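PDB 3RQZ: metallophosphoesterase from Sphaerobacter thermophilus, which probably acts as a phosphatase, hydrolysing phosphate esters at a site built around two zinc ions. Local coordinates for residues A[6-11]-A[145-150]; A[12-17]-A[43-48]; A[33-38]-A[113-118]. All blocks are in the same frame, centred on the assembly; numbering follows the deposited sequence.

Contact 1: A[6-11]-A[145-150]; sequences ILIISD and LCFVGH. With ZN (zinc ion), chain D.
The Asp-X-His motif that starts at Asp11 meets the Gly-His-X-His motif that starts at Gly149 between the two beta-sheets of a calcineurin-like phosphoesterase fold. The strands 6-9 and 145-147 belong to different sheets; the touching parts, 8-11 and 147-150, run nearly the same way, so that both loops arrive together at the zinc. The carboxylate of Asp11 divides its two oxygens between metal and protein. Asp11 OD1 binds the zinc ion at 2.2 Å, a shell completed by His13, Asp37, His152 and a water. On the other oxygen, His150 N donates to Asp11 OD2 over 2.9 Å, reaching it on the syn side close to the carboxylate plane with an N-H...O angle of 160°. A second donor comes from above that plane, Ser10 OG lying 2.6 Å from Asp11 OD2. A chi1 of -59° puts CG of Asp11 beside its backbone N; the bonds to both oxygens then hold the carboxylate's rotation. Gly149 leaves the room this needs: a CB there would run into Ser10 OG and crowd Asp11 OD2, whereas the bare Gly149 CA sits 3.5 Å from Ser10 OG. His150 CB leaves the backbone away from the 6-11 segment, and its ring binds the second zinc ion, stacks on Tyr127 and is hydrogen-bonded through NE2 to Trp125 O. Further back along the strands the contact becomes wholly apolar. Phe147 also meets Phe206 of strand 201-207, while Ile8 crosses Phe147 at about a right angle: Ile8 CD1 stands 3.7 Å from the centroid of the Phe147 ring, 23° off its normal, a CH-pi contact shifted toward the rim, where Phe147 CE1 is the nearest carbon at 3.5 Å.

Contact 2: A[12-17]-A[43-48]; sequences VHANLV and PRPREC. With ZN (zinc ion), chain D.
Ala14 and the start of helix 45-55 meet through a backbone hydrogen bond, Arg44 N to Ala14 O, 2.9 Å. The methyl of Ala14 lies against the first turn of that helix, its CB 3.4 Å from Pro45 N. Beside it the thiol of Cys48, with SG set beside its own backbone N (chi1 -68°), packs against the backbone of the turn; Cys48 SG is 3.6 Å from Val12 CG1 and equally 3.6 Å from Leu16 N. Leu16 carries the contact toward the more open side. Its CB rests on the first carbon of the Arg44 chain (Leu16 CB to Arg44 CB 3.6 Å), and its CD2 reaches across Glu47 at about a right angle, 3.8 Å from Glu47 CB. The Arg44 chain bends at chi2 and its end leads away from the 12-17 segment, where Arg44 NH1 donates to Pro43 O at 3.0 Å from above the carbonyl plane. What positions this shell is a type I' turn from Val12 to Asn15. Asn15, the N-cap of helix 16-26, is tied through OD1 to Ala18 N and Thr225 OG1. The same turn presents His13 to the metal: His13 NE2 binds zinc at 2.2 Å, while ND1 is hydrogen-bonded to Val39 O. Two helix starts thus meet where neighbouring parallel strands, 6-9 and 31-34, have given way to loops, as in the beta-alpha-beta layout of metallophosphoesterases, whose Asp-X-His loop holds a metal at the carboxyl end of the first strand.

Contact 3: A[33-38]-A[113-118]; sequences WSLGDI and WTVVHG. With ZN (zinc ion), chain D.
Trp33 and Trp113 cross at about a right angle as side chains, an oblique pair with ring planes inclined by 42°. One corner does the touching: Trp33 CH2 lies over a face of the Trp113 indole, 3.3 Å from Trp113 CE2. CG of Trp113 takes the crowded position between backbone N and carbonyl carbon (chi1 45°), which brings the indole to this side; Phe206 meets it edge-to-face. An alanine in place of Trp113 would probably leave a gap beside Trp33 CH2 and deprive Phe206 of one of its aromatic partners. Leu35 and Val115 also cross, tightly, with Leu35 CD1 3.4 Å from Val115 CG1. At the metal end His117 ND1 donates to Leu35 O over 2.7 Å, the oxygen near the imidazole plane and the N-H...O angle 156°. Gly36, whose backbone angles call for glycine, leads on to Asp37. There OD2 binds zinc at 2.2 Å and OD1 is hydrogen-bonded to His65 N; Asp37 is also a ligand of the second zinc ion, with His150. Asp37 OD2 lies 3.1 Å from His117 NE2. The Leu35 carbonyl probably holds the imidazole's rotation, with NE2 toward the carboxylate.

Overall arrangement
Contacts 1 and 3 lie side by side between the two sheets, their centres only about 5 Å apart, whereas the centre of contact 2 is about 17 Å from each. Probable backbone hydrogen bonds join the first pair: Leu7 O to Trp33 N within one sheet, and Gly149 N to His117 O in the loops just past neighbouring strands of the other, both 2.8 Å. Contact 2 is linked to contact 3 by two more, His13 N to Asp37 O at 2.8 Å and Ala14 N to Ile38 O at 2.7 Å, and continues the chain directly from contact 1. All three converge on one zinc ion, each supplying one ligand; Asp37 of contact 3 and His150 of contact 1 also bind the second.

Contact 1: A[6-11]-A[145-150]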
ATOM      1  N   ILE A   6     -10.696  10.281  -5.049  1.00 29.87           N
ATOM      2  CA  ILE A   6      -9.861   9.119  -5.388  1.00 27.57           C
ATOM      3  C   ILE A   6      -9.390   8.385  -4.152  1.00 25.66           C
ATOM      4  O   ILE A   6      -8.809   8.995  -3.259  1.00 24.89           O
ATOM      5  CB  ILE A   6      -8.607   9.530  -6.199  1.00 27.64           C
ATOM      6  CG1 ILE A   6      -9.033  10.219  -7.491  1.00 28.77           C
ATOM      7  CG2 ILE A   6      -7.698   8.295  -6.469  1.00 27.30           C
ATOM      8  CD1 ILE A   6      -7.918  10.874  -8.227  1.00 29.07           C
ATOM      9  N   LEU A   7      -9.663   7.082  -4.100  1.00 23.86           N
ATOM     10  CA  LEU A   7      -9.194   6.247  -3.004  1.00 22.93           C
ATOM     11  C   LEU A   7      -7.771   5.768  -3.296  1.00 22.70           C
ATOM     12  O   LEU A   7      -7.526   5.156  -4.305  1.00 22.95           O
ATOM     13  CB  LEU A   7     -10.172   5.073  -2.769  1.00 21.74           C
ATOM     14  CG  LEU A   7      -9.700   3.957  -1.822  1.00 22.12           C
ATOM     15  CD1 LEU A   7      -9.479   4.467  -0.384  1.00 22.65           C
ATOM     16  CD2 LEU A   7     -10.679   2.797  -1.787  1.00 21.04           C
ATOM     17  N   ILE A   8      -6.842   6.056  -2.401  1.00 22.36           N
ATOM     18  CA  ILE A   8      -5.469   5.594  -2.548  1.00 21.89           C
ATOM     19  C   ILE A   8      -5.166   4.558  -1.480  1.00 21.51           C
ATOM     20  O   ILE A   8      -5.314   4.833  -0.284  1.00 21.42           O
ATOM     21  CB  ILE A   8      -4.448   6.764  -2.473  1.00 21.93           C
ATOM     22  CG1 ILE A   8      -4.806   7.842  -3.529  1.00 21.70           C
ATOM     23  CG2 ILE A   8      -2.993   6.218  -2.652  1.00 21.04           C
ATOM     24  CD1 ILE A   8      -3.842   9.018  -3.578  1.00 22.94           C
ATOM     25  N   ILE A   9      -4.746   3.367  -1.912  1.00 21.03           N
ATOM     26  CA  ILE A   9      -4.462   2.270  -0.991  1.00 20.64           C
ATOM     27  C   ILE A   9      -3.103   1.653  -1.281  1.00 20.40           C
ATOM     28  O   ILE A   9      -2.580   1.727  -2.419  1.00 19.89           O
ATOM     29  CB  ILE A   9      -5.569   1.119  -1.017  1.00 20.62           C
ATOM     30  CG1 ILE A   9      -5.727   0.508  -2.440  1.00 22.07           C
ATOM     31  CG2 ILE A   9      -6.901   1.639  -0.434  1.00 22.45           C
ATOM     32  CD1 ILE A   9      -6.723  -0.659  -2.535  1.00 23.99           C
ATOM     33  N   SER A  10      -2.538   1.037  -0.259  1.00 19.54           N
ATOM     34  CA  SER A  10      -1.266   0.362  -0.385  1.00 19.74           C
ATOM     35  C   SER A  10      -1.197  -0.777   0.614  1.00 19.96           C
ATOM     36  O   SER A  10      -1.873  -0.743   1.663  1.00 21.16           O
ATOM     37  CB  SER A  10      -0.114   1.347  -0.136  1.00 19.85           C
ATOM     38  OG  SER A  10       1.134   0.777  -0.494  1.00 21.61           O
ATOM     39  N   ASP A  11      -0.388  -1.781   0.290  1.00 19.13           N
ATOM     40  CA  ASP A  11      -0.003  -2.808   1.253  1.00 19.68           C
ATOM     41  C   ASP A  11      -1.222  -3.528   1.831  1.00 19.35           C
ATOM     42  O   ASP A  11      -1.364  -3.722   3.046  1.00 19.54           O
ATOM     43  CB  ASP A  11       0.950  -2.214   2.329  1.00 19.80           C
ATOM     44  CG  ASP A  11       2.224  -1.623   1.715  1.00 20.83           C
ATOM     45  OD1 ASP A  11       3.139  -2.408   1.351  1.00 21.79           O
ATOM     46  OD2 ASP A  11       2.312  -0.372   1.578  1.00 22.67           O
ATOM     47  N   LEU A 145       3.418  15.949  -7.106  1.00 27.53           N
ATOM     48  CA  LEU A 145       3.150  14.977  -6.028  1.00 26.90           C
ATOM     49  C   LEU A 145       3.770  13.618  -6.338  1.00 25.67           C
ATOM     50  O   LEU A 145       3.809  13.226  -7.506  1.00 24.97           O
ATOM     51  CB  LEU A 145       1.635  14.819  -5.842  1.00 27.53           C
ATOM     52  CG  LEU A 145       0.745  16.033  -5.557  1.00 28.76           C
ATOM     53  CD1 LEU A 145      -0.682  15.528  -5.520  1.00 29.54           C
ATOM     54  CD2 LEU A 145       1.109  16.743  -4.240  1.00 31.64           C
ATOM     55  N   CYS A 146       4.300  12.944  -5.307  1.00 24.83           N
ATOM     56  CA  CYS A 146       4.684  11.510  -5.390  1.00 23.93           C
ATOM     57  C   CYS A 146       4.027  10.703  -4.274  1.00 23.53           C
ATOM     58  O   CYS A 146       4.162  11.046  -3.075  1.00 23.84           O
ATOM     59  CB  CYS A 146       6.205  11.320  -5.310  1.00 23.56           C
ATOM     60  SG  CYS A 146       6.732   9.604  -5.711  1.00 25.43           S
ATOM     61  N   PHE A 147       3.297   9.662  -4.664  1.00 22.62           N
ATOM     62  CA  PHE A 147       2.637   8.759  -3.727  1.00 22.35           C
ATOM     63  C   PHE A 147       3.456   7.504  -3.589  1.00 21.15           C
ATOM     64  O   PHE A 147       3.868   6.903  -4.598  1.00 20.24           O
ATOM     65  CB  PHE A 147       1.204   8.410  -4.190  1.00 21.91           C
ATOM     66  CG  PHE A 147       0.274   9.592  -4.157  1.00 23.01           C
ATOM     67  CD1 PHE A 147      -0.317   9.985  -2.948  1.00 22.43           C
ATOM     68  CD2 PHE A 147       0.065  10.373  -5.302  1.00 22.11           C
ATOM     69  CE1 PHE A 147      -1.174  11.106  -2.903  1.00 23.51           C
ATOM     70  CE2 PHE A 147      -0.795  11.478  -5.274  1.00 23.47           C
ATOM     71  CZ  PHE A 147      -1.412  11.854  -4.080  1.00 24.38           C
ATOM     72  N   VAL A 148       3.692   7.117  -2.342  1.00 20.82           N
ATOM     73  CA  VAL A 148       4.519   5.954  -2.025  1.00 21.02           C
ATOM     74  C   VAL A 148       3.865   5.096  -0.935  1.00 20.75           C
ATOM     75  O   VAL A 148       3.014   5.592  -0.201  1.00 22.35           O
ATOM     76  CB  VAL A 148       5.947   6.382  -1.563  1.00 21.08           C
ATOM     77  CG1 VAL A 148       6.626   7.295  -2.585  1.00 21.44           C
ATOM     78  CG2 VAL A 148       5.919   7.080  -0.173  1.00 22.44           C
ATOM     79  N   GLY A 149       4.258   3.820  -0.829  1.00 20.70           N
ATOM     80  CA  GLY A 149       3.788   2.929   0.253  1.00 20.04           C
ATOM     81  C   GLY A 149       4.972   2.307   0.982  1.00 20.45           C
ATOM     82  O   GLY A 149       5.921   3.033   1.373  1.00 19.61           O
ATOM     83  N   HIS A 150       4.883   0.987   1.200  1.00 19.86           N
ATOM     84  CA  HIS A 150       6.033   0.125   1.585  1.00 21.20           C
ATOM     85  C   HIS A 150       6.396   0.198   3.085  1.00 21.36           C
ATOM     86  O   HIS A 150       6.756  -0.810   3.698  1.00 22.97           O
ATOM     87  CB  HIS A 150       7.238   0.477   0.672  1.00 21.38           C
ATOM     88  CG  HIS A 150       8.369  -0.509   0.666  1.00 22.16           C
ATOM     89  ND1 HIS A 150       8.221  -1.860   0.900  1.00 22.63           N
ATOM     90  CD2 HIS A 150       9.683  -0.320   0.388  1.00 23.10           C
ATOM     91  CE1 HIS A 150       9.400  -2.454   0.794  1.00 24.72           C
ATOM     92  NE2 HIS A 150      10.300  -1.543   0.466  1.00 23.82           N
TER
HETATM   93 ZN    ZN D 301       4.274  -4.062   2.168  1.00 29.84          ZN
HETATM   94  O   HOH W   1       6.184  -5.230   3.164  1.00 26.74           O

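Contact 2: A[12-17]-A[43-48]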
ATOM      1  N   VAL A  12      -2.104  -3.925   0.926  1.00 19.34           N
ATOM      2  CA  VAL A  12      -3.249  -4.752   1.262  1.00 19.38           C
ATOM      3  C   VAL A  12      -2.776  -6.088   1.865  1.00 19.76           C
ATOM      4  O   VAL A  12      -3.333  -6.581   2.856  1.00 20.90           O
ATOM      5  CB  VAL A  12      -4.149  -4.953   0.017  1.00 18.14           C
ATOM      6  CG1 VAL A  12      -5.248  -6.000   0.312  1.00 18.44           C
ATOM      7  CG2 VAL A  12      -4.749  -3.577  -0.410  1.00 17.18           C
ATOM      8  N   HIS A  13      -1.731  -6.667   1.288  1.00 20.33           N
ATOM      9  CA  HIS A  13      -1.134  -7.855   1.875  1.00 19.63           C
ATOM     10  C   HIS A  13      -2.172  -8.924   2.162  1.00 20.40           C
ATOM     11  O   HIS A  13      -2.237  -9.466   3.268  1.00 20.44           O
ATOM     12  CB  HIS A  13      -0.294  -7.500   3.127  1.00 20.56           C
ATOM     13  CG  HIS A  13       1.064  -6.956   2.789  1.00 19.75           C
ATOM     14  ND1 HIS A  13       1.965  -7.653   2.012  1.00 20.67           N
ATOM     15  CD2 HIS A  13       1.658  -5.776   3.091  1.00 18.72           C
ATOM     16  CE1 HIS A  13       3.066  -6.931   1.864  1.00 21.53           C
ATOM     17  NE2 HIS A  13       2.901  -5.782   2.500  1.00 19.67           N
ATOM     18  N   ALA A  14      -3.011  -9.200   1.160  1.00 20.06           N
ATOM     19  CA  ALA A  14      -3.888 -10.348   1.198  1.00 20.81           C
ATOM     20  C   ALA A  14      -4.862 -10.309   2.388  1.00 21.70           C
ATOM     21  O   ALA A  14      -5.396 -11.333   2.805  1.00 22.51           O
ATOM     22  CB  ALA A  14      -3.012 -11.650   1.190  1.00 20.94           C
ATOM     23  N   ASN A  15      -5.098  -9.112   2.921  1.00 21.32           N
ATOM     24  CA  ASN A  15      -6.023  -8.937   4.036  1.00 21.79           C
ATOM     25  C   ASN A  15      -7.382  -8.467   3.472  1.00 21.09           C
ATOM     26  O   ASN A  15      -7.671  -7.272   3.391  1.00 20.99           O
ATOM     27  CB  ASN A  15      -5.429  -7.958   5.066  1.00 21.67           C
ATOM     28  CG  ASN A  15      -6.187  -7.944   6.405  1.00 23.14           C
ATOM     29  OD1 ASN A  15      -7.370  -8.306   6.500  1.00 23.56           O
ATOM     30  ND2 ASN A  15      -5.487  -7.536   7.448  1.00 23.75           N
ATOM     31  N   LEU A  16      -8.186  -9.440   3.064  1.00 21.06           N
ATOM     32  CA  LEU A  16      -9.472  -9.202   2.394  1.00 22.22           C
ATOM     33  C   LEU A  16     -10.446  -8.503   3.326  1.00 22.59           C
ATOM     34  O   LEU A  16     -11.153  -7.589   2.911  1.00 22.96           O
ATOM     35  CB  LEU A  16     -10.091 -10.531   1.891  1.00 22.34           C
ATOM     36  CG  LEU A  16     -11.476 -10.472   1.196  1.00 23.73           C
ATOM     37  CD1 LEU A  16     -11.454  -9.573  -0.021  1.00 27.68           C
ATOM     38  CD2 LEU A  16     -11.948 -11.855   0.820  1.00 25.65           C
ATOM     39  N   VAL A  17     -10.448  -8.898   4.595  1.00 22.61           N
ATOM     40  CA  VAL A  17     -11.372  -8.301   5.555  1.00 23.41           C
ATOM     41  C   VAL A  17     -11.038  -6.789   5.679  1.00 23.45           C
ATOM     42  O   VAL A  17     -11.938  -5.961   5.660  1.00 23.99           O
ATOM     43  CB  VAL A  17     -11.303  -9.007   6.907  1.00 23.14           C
ATOM     44  CG1 VAL A  17     -12.217  -8.352   7.944  1.00 25.88           C
ATOM     45  CG2 VAL A  17     -11.673 -10.505   6.723  1.00 25.86           C
ATOM     46  N   PRO A  43      -4.125 -13.996   4.502  1.00 24.67           N
ATOM     47  CA  PRO A  43      -4.763 -15.263   4.125  1.00 24.96           C
ATOM     48  C   PRO A  43      -5.543 -15.288   2.817  1.00 24.36           C
ATOM     49  O   PRO A  43      -6.018 -16.354   2.419  1.00 24.81           O
ATOM     50  CB  PRO A  43      -5.746 -15.503   5.292  1.00 25.02           C
ATOM     51  CG  PRO A  43      -6.181 -14.106   5.645  1.00 25.60           C
ATOM     52  CD  PRO A  43      -4.968 -13.213   5.432  1.00 23.80           C
ATOM     53  N   ARG A  44      -5.690 -14.142   2.151  1.00 24.19           N
ATOM     54  CA  ARG A  44      -6.568 -14.098   0.974  1.00 23.91           C
ATOM     55  C   ARG A  44      -5.902 -13.448  -0.231  1.00 22.78           C
ATOM     56  O   ARG A  44      -6.428 -12.467  -0.775  1.00 22.60           O
ATOM     57  CB  ARG A  44      -7.918 -13.402   1.303  1.00 23.47           C
ATOM     58  CG  ARG A  44      -8.855 -14.163   2.293  1.00 25.63           C
ATOM     59  CD  ARG A  44      -9.395 -15.482   1.715  1.00 27.09           C
ATOM     60  NE  ARG A  44     -10.253 -16.232   2.655  1.00 28.10           N
ATOM     61  CZ  ARG A  44      -9.840 -17.209   3.456  1.00 28.54           C
ATOM     62  NH1 ARG A  44      -8.554 -17.549   3.483  1.00 29.00           N
ATOM     63  NH2 ARG A  44     -10.716 -17.831   4.259  1.00 27.19           N
ATOM     64  N   PRO A  45      -4.741 -13.982  -0.666  1.00 23.03           N
ATOM     65  CA  PRO A  45      -4.075 -13.321  -1.809  1.00 22.43           C
ATOM     66  C   PRO A  45      -4.864 -13.348  -3.117  1.00 22.82           C
ATOM     67  O   PRO A  45      -4.871 -12.326  -3.832  1.00 22.21           O
ATOM     68  CB  PRO A  45      -2.732 -14.068  -1.934  1.00 22.55           C
ATOM     69  CG  PRO A  45      -2.989 -15.412  -1.215  1.00 23.57           C
ATOM     70  CD  PRO A  45      -3.932 -15.080  -0.110  1.00 22.92           C
ATOM     71  N   ARG A  46      -5.542 -14.458  -3.444  1.00 23.00           N
ATOM     72  CA  ARG A  46      -6.275 -14.503  -4.716  1.00 24.22           C
ATOM     73  C   ARG A  46      -7.370 -13.454  -4.747  1.00 23.74           C
ATOM     74  O   ARG A  46      -7.513 -12.709  -5.719  1.00 23.47           O
ATOM     75  CB  ARG A  46      -6.889 -15.882  -4.955  1.00 24.90           C
ATOM     76  CG  ARG A  46      -5.855 -16.936  -5.276  1.00 29.08           C
ATOM     77  CD  ARG A  46      -6.533 -18.236  -5.786  1.00 38.38           C
ATOM     78  NE  ARG A  46      -7.363 -18.812  -4.733  1.00 44.79           N
ATOM     79  CZ  ARG A  46      -6.933 -19.682  -3.815  1.00 51.11           C
ATOM     80  NH1 ARG A  46      -5.675 -20.121  -3.833  1.00 53.07           N
ATOM     81  NH2 ARG A  46      -7.767 -20.135  -2.880  1.00 53.45           N
ATOM     82  N   GLU A  47      -8.153 -13.418  -3.669  1.00 23.61           N
ATOM     83  CA  GLU A  47      -9.318 -12.539  -3.605  1.00 23.39           C
ATOM     84  C   GLU A  47      -8.880 -11.058  -3.660  1.00 22.87           C
ATOM     85  O   GLU A  47      -9.554 -10.218  -4.293  1.00 22.72           O
ATOM     86  CB  GLU A  47     -10.121 -12.846  -2.319  1.00 24.22           C
ATOM     87  CG  GLU A  47     -10.789 -14.224  -2.276  1.00 27.06           C
ATOM     88  CD  GLU A  47      -9.871 -15.361  -1.786  1.00 30.94           C
ATOM     89  OE1 GLU A  47      -8.656 -15.159  -1.526  1.00 32.49           O
ATOM     90  OE2 GLU A  47     -10.363 -16.490  -1.682  1.00 33.88           O
ATOM     91  N   CYS A  48      -7.744 -10.732  -3.032  1.00 21.66           N
ATOM     92  CA  CYS A  48      -7.269  -9.357  -3.045  1.00 21.13           C
ATOM     93  C   CYS A  48      -6.763  -8.969  -4.433  1.00 21.08           C
ATOM     94  O   CYS A  48      -7.042  -7.858  -4.889  1.00 21.26           O
ATOM     95  CB  CYS A  48      -6.242  -9.061  -1.939  1.00 20.47           C
ATOM     96  SG  CYS A  48      -6.952  -9.106  -0.275  1.00 23.62           S
TER
HETATM   97 ZN    ZN D 301       4.274  -4.062   2.168  1.00 29.84          ZN
HETATM   98  O   HOH W   1       6.184  -5.230   3.164  1.00 26.74           O

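Contact 3: A[33-38]-A[113-118]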
ATOM      1  N   TRP A  33      -6.597   3.777  -6.545  1.00 21.89           N
ATOM      2  CA  TRP A  33      -5.206   3.548  -6.937  1.00 21.99           C
ATOM      3  C   TRP A  33      -4.510   2.610  -5.962  1.00 21.35           C
ATOM      4  O   TRP A  33      -4.581   2.830  -4.757  1.00 21.31           O
ATOM      5  CB  TRP A  33      -4.387   4.841  -6.938  1.00 22.25           C
ATOM      6  CG  TRP A  33      -4.843   5.948  -7.828  1.00 23.30           C
ATOM      7  CD1 TRP A  33      -5.785   5.902  -8.833  1.00 24.55           C
ATOM      8  CD2 TRP A  33      -4.323   7.270  -7.825  1.00 23.77           C
ATOM      9  NE1 TRP A  33      -5.892   7.142  -9.426  1.00 24.56           N
ATOM     10  CE2 TRP A  33      -4.995   7.993  -8.841  1.00 25.07           C
ATOM     11  CE3 TRP A  33      -3.348   7.924  -7.059  1.00 26.18           C
ATOM     12  CZ2 TRP A  33      -4.741   9.353  -9.097  1.00 26.89           C
ATOM     13  CZ3 TRP A  33      -3.083   9.296  -7.333  1.00 28.36           C
ATOM     14  CH2 TRP A  33      -3.789   9.980  -8.324  1.00 26.66           C
ATOM     15  N   SER A  34      -3.841   1.583  -6.483  1.00 20.01           N
ATOM     16  CA  SER A  34      -3.106   0.633  -5.648  1.00 20.02           C
ATOM     17  C   SER A  34      -1.600   0.853  -5.773  1.00 20.64           C
ATOM     18  O   SER A  34      -1.042   0.906  -6.885  1.00 20.57           O
ATOM     19  CB  SER A  34      -3.470  -0.810  -6.027  1.00 19.80           C
ATOM     20  OG  SER A  34      -2.577  -1.764  -5.415  1.00 22.50           O
ATOM     21  N   LEU A  35      -0.938   0.977  -4.629  1.00 20.77           N
ATOM     22  CA  LEU A  35       0.498   1.131  -4.610  1.00 21.07           C
ATOM     23  C   LEU A  35       1.249  -0.181  -4.386  1.00 20.55           C
ATOM     24  O   LEU A  35       2.435  -0.176  -4.068  1.00 20.69           O
ATOM     25  CB  LEU A  35       0.883   2.194  -3.555  1.00 21.42           C
ATOM     26  CG  LEU A  35       0.766   3.656  -3.959  1.00 24.19           C
ATOM     27  CD1 LEU A  35      -0.580   3.999  -4.608  1.00 24.24           C
ATOM     28  CD2 LEU A  35       1.074   4.631  -2.742  1.00 27.50           C
ATOM     29  N   GLY A  36       0.588  -1.315  -4.589  1.00 20.84           N
ATOM     30  CA  GLY A  36       1.318  -2.586  -4.600  1.00 20.85           C
ATOM     31  C   GLY A  36       1.331  -3.290  -3.266  1.00 20.85           C
ATOM     32  O   GLY A  36       0.737  -2.798  -2.278  1.00 20.58           O
ATOM     33  N   ASP A  37       2.020  -4.440  -3.228  1.00 20.66           N
ATOM     34  CA  ASP A  37       1.920  -5.376  -2.110  1.00 20.53           C
ATOM     35  C   ASP A  37       0.457  -5.765  -1.821  1.00 20.27           C
ATOM     36  O   ASP A  37      -0.028  -5.674  -0.691  1.00 20.32           O
ATOM     37  CB  ASP A  37       2.624  -4.850  -0.848  1.00 20.27           C
ATOM     38  CG  ASP A  37       4.124  -5.106  -0.863  1.00 20.97           C
ATOM     39  OD1 ASP A  37       4.663  -5.651  -1.856  1.00 23.31           O
ATOM     40  OD2 ASP A  37       4.783  -4.747   0.114  1.00 24.15           O
ATOM     41  N   ILE A  38      -0.217  -6.220  -2.879  1.00 20.03           N
ATOM     42  CA  ILE A  38      -1.519  -6.828  -2.798  1.00 19.97           C
ATOM     43  C   ILE A  38      -1.478  -8.179  -2.048  1.00 20.23           C
ATOM     44  O   ILE A  38      -2.452  -8.571  -1.420  1.00 20.36           O
ATOM     45  CB  ILE A  38      -2.044  -7.064  -4.223  1.00 20.13           C
ATOM     46  CG1 ILE A  38      -1.893  -5.779  -5.069  1.00 22.19           C
ATOM     47  CG2 ILE A  38      -3.472  -7.493  -4.200  1.00 21.97           C
ATOM     48  CD1 ILE A  38      -2.257  -5.952  -6.584  1.00 23.10           C
ATOM     49  N   TRP A 113       0.989  13.744 -10.790  1.00 28.34           N
ATOM     50  CA  TRP A 113       1.429  12.725  -9.823  1.00 27.08           C
ATOM     51  C   TRP A 113       2.309  11.616 -10.353  1.00 26.08           C
ATOM     52  O   TRP A 113       2.199  11.229 -11.489  1.00 26.52           O
ATOM     53  CB  TRP A 113       0.248  12.126  -9.041  1.00 27.59           C
ATOM     54  CG  TRP A 113      -0.926  11.772  -9.880  1.00 27.03           C
ATOM     55  CD1 TRP A 113      -1.131  10.605 -10.558  1.00 26.60           C
ATOM     56  CD2 TRP A 113      -2.084  12.597 -10.122  1.00 26.89           C
ATOM     57  NE1 TRP A 113      -2.354  10.654 -11.225  1.00 27.99           N
ATOM     58  CE2 TRP A 113      -2.956  11.863 -10.964  1.00 29.02           C
ATOM     59  CE3 TRP A 113      -2.456  13.888  -9.721  1.00 27.56           C
ATOM     60  CZ2 TRP A 113      -4.189  12.377 -11.411  1.00 29.07           C
ATOM     61  CZ3 TRP A 113      -3.687  14.404 -10.160  1.00 30.87           C
ATOM     62  CH2 TRP A 113      -4.539  13.639 -10.995  1.00 31.49           C
ATOM     63  N   THR A 114       3.192  11.128  -9.481  1.00 25.11           N
ATOM     64  CA  THR A 114       4.024   9.979  -9.741  1.00 23.32           C
ATOM     65  C   THR A 114       3.639   9.003  -8.650  1.00 22.40           C
ATOM     66  O   THR A 114       3.397   9.429  -7.489  1.00 20.84           O
ATOM     67  CB  THR A 114       5.525  10.346  -9.632  1.00 23.50           C
ATOM     68  OG1 THR A 114       5.842  11.325 -10.639  1.00 25.03           O
ATOM     69  CG2 THR A 114       6.404   9.095  -9.798  1.00 23.29           C
ATOM     70  N   VAL A 115       3.538   7.710  -9.004  1.00 20.82           N
ATOM     71  CA  VAL A 115       3.132   6.687  -8.027  1.00 20.73           C
ATOM     72  C   VAL A 115       4.082   5.482  -8.127  1.00 20.63           C
ATOM     73  O   VAL A 115       4.314   4.954  -9.238  1.00 20.60           O
ATOM     74  CB  VAL A 115       1.684   6.197  -8.280  1.00 20.76           C
ATOM     75  CG1 VAL A 115       1.321   5.067  -7.223  1.00 20.35           C
ATOM     76  CG2 VAL A 115       0.685   7.376  -8.235  1.00 20.69           C
ATOM     77  N   VAL A 116       4.658   5.097  -6.987  1.00 20.65           N
ATOM     78  CA  VAL A 116       5.566   3.957  -6.861  1.00 20.18           C
ATOM     79  C   VAL A 116       5.266   3.258  -5.528  1.00 20.92           C
ATOM     80  O   VAL A 116       4.607   3.804  -4.630  1.00 21.12           O
ATOM     81  CB  VAL A 116       7.074   4.382  -6.845  1.00 20.26           C
ATOM     82  CG1 VAL A 116       7.526   4.915  -8.237  1.00 20.27           C
ATOM     83  CG2 VAL A 116       7.331   5.467  -5.743  1.00 22.29           C
ATOM     84  N   HIS A 117       5.751   2.033  -5.394  1.00 20.80           N
ATOM     85  CA  HIS A 117       5.556   1.329  -4.164  1.00 20.24           C
ATOM     86  C   HIS A 117       6.491   1.848  -3.071  1.00 20.82           C
ATOM     87  O   HIS A 117       6.091   2.002  -1.923  1.00 22.04           O
ATOM     88  CB  HIS A 117       5.828  -0.164  -4.374  1.00 19.08           C
ATOM     89  CG  HIS A 117       5.666  -0.960  -3.122  1.00 18.43           C
ATOM     90  ND1 HIS A 117       4.438  -1.127  -2.522  1.00 18.05           N
ATOM     91  CD2 HIS A 117       6.566  -1.614  -2.343  1.00 17.43           C
ATOM     92  CE1 HIS A 117       4.587  -1.852  -1.423  1.00 20.31           C
ATOM     93  NE2 HIS A 117       5.868  -2.166  -1.298  1.00 19.53           N
ATOM     94  N   GLY A 118       7.748   2.046  -3.422  1.00 21.07           N
ATOM     95  CA  GLY A 118       8.783   2.355  -2.426  1.00 21.69           C
ATOM     96  C   GLY A 118       9.269   3.788  -2.566  1.00 22.11           C
ATOM     97  O   GLY A 118       8.905   4.664  -1.781  1.00 23.43           O
TER
HETATM   98 ZN    ZN D 301       4.274  -4.062   2.168  1.00 29.84          ZN
HETATM   99  O   HOH W   1       6.184  -5.230   3.164  1.00 26.74           O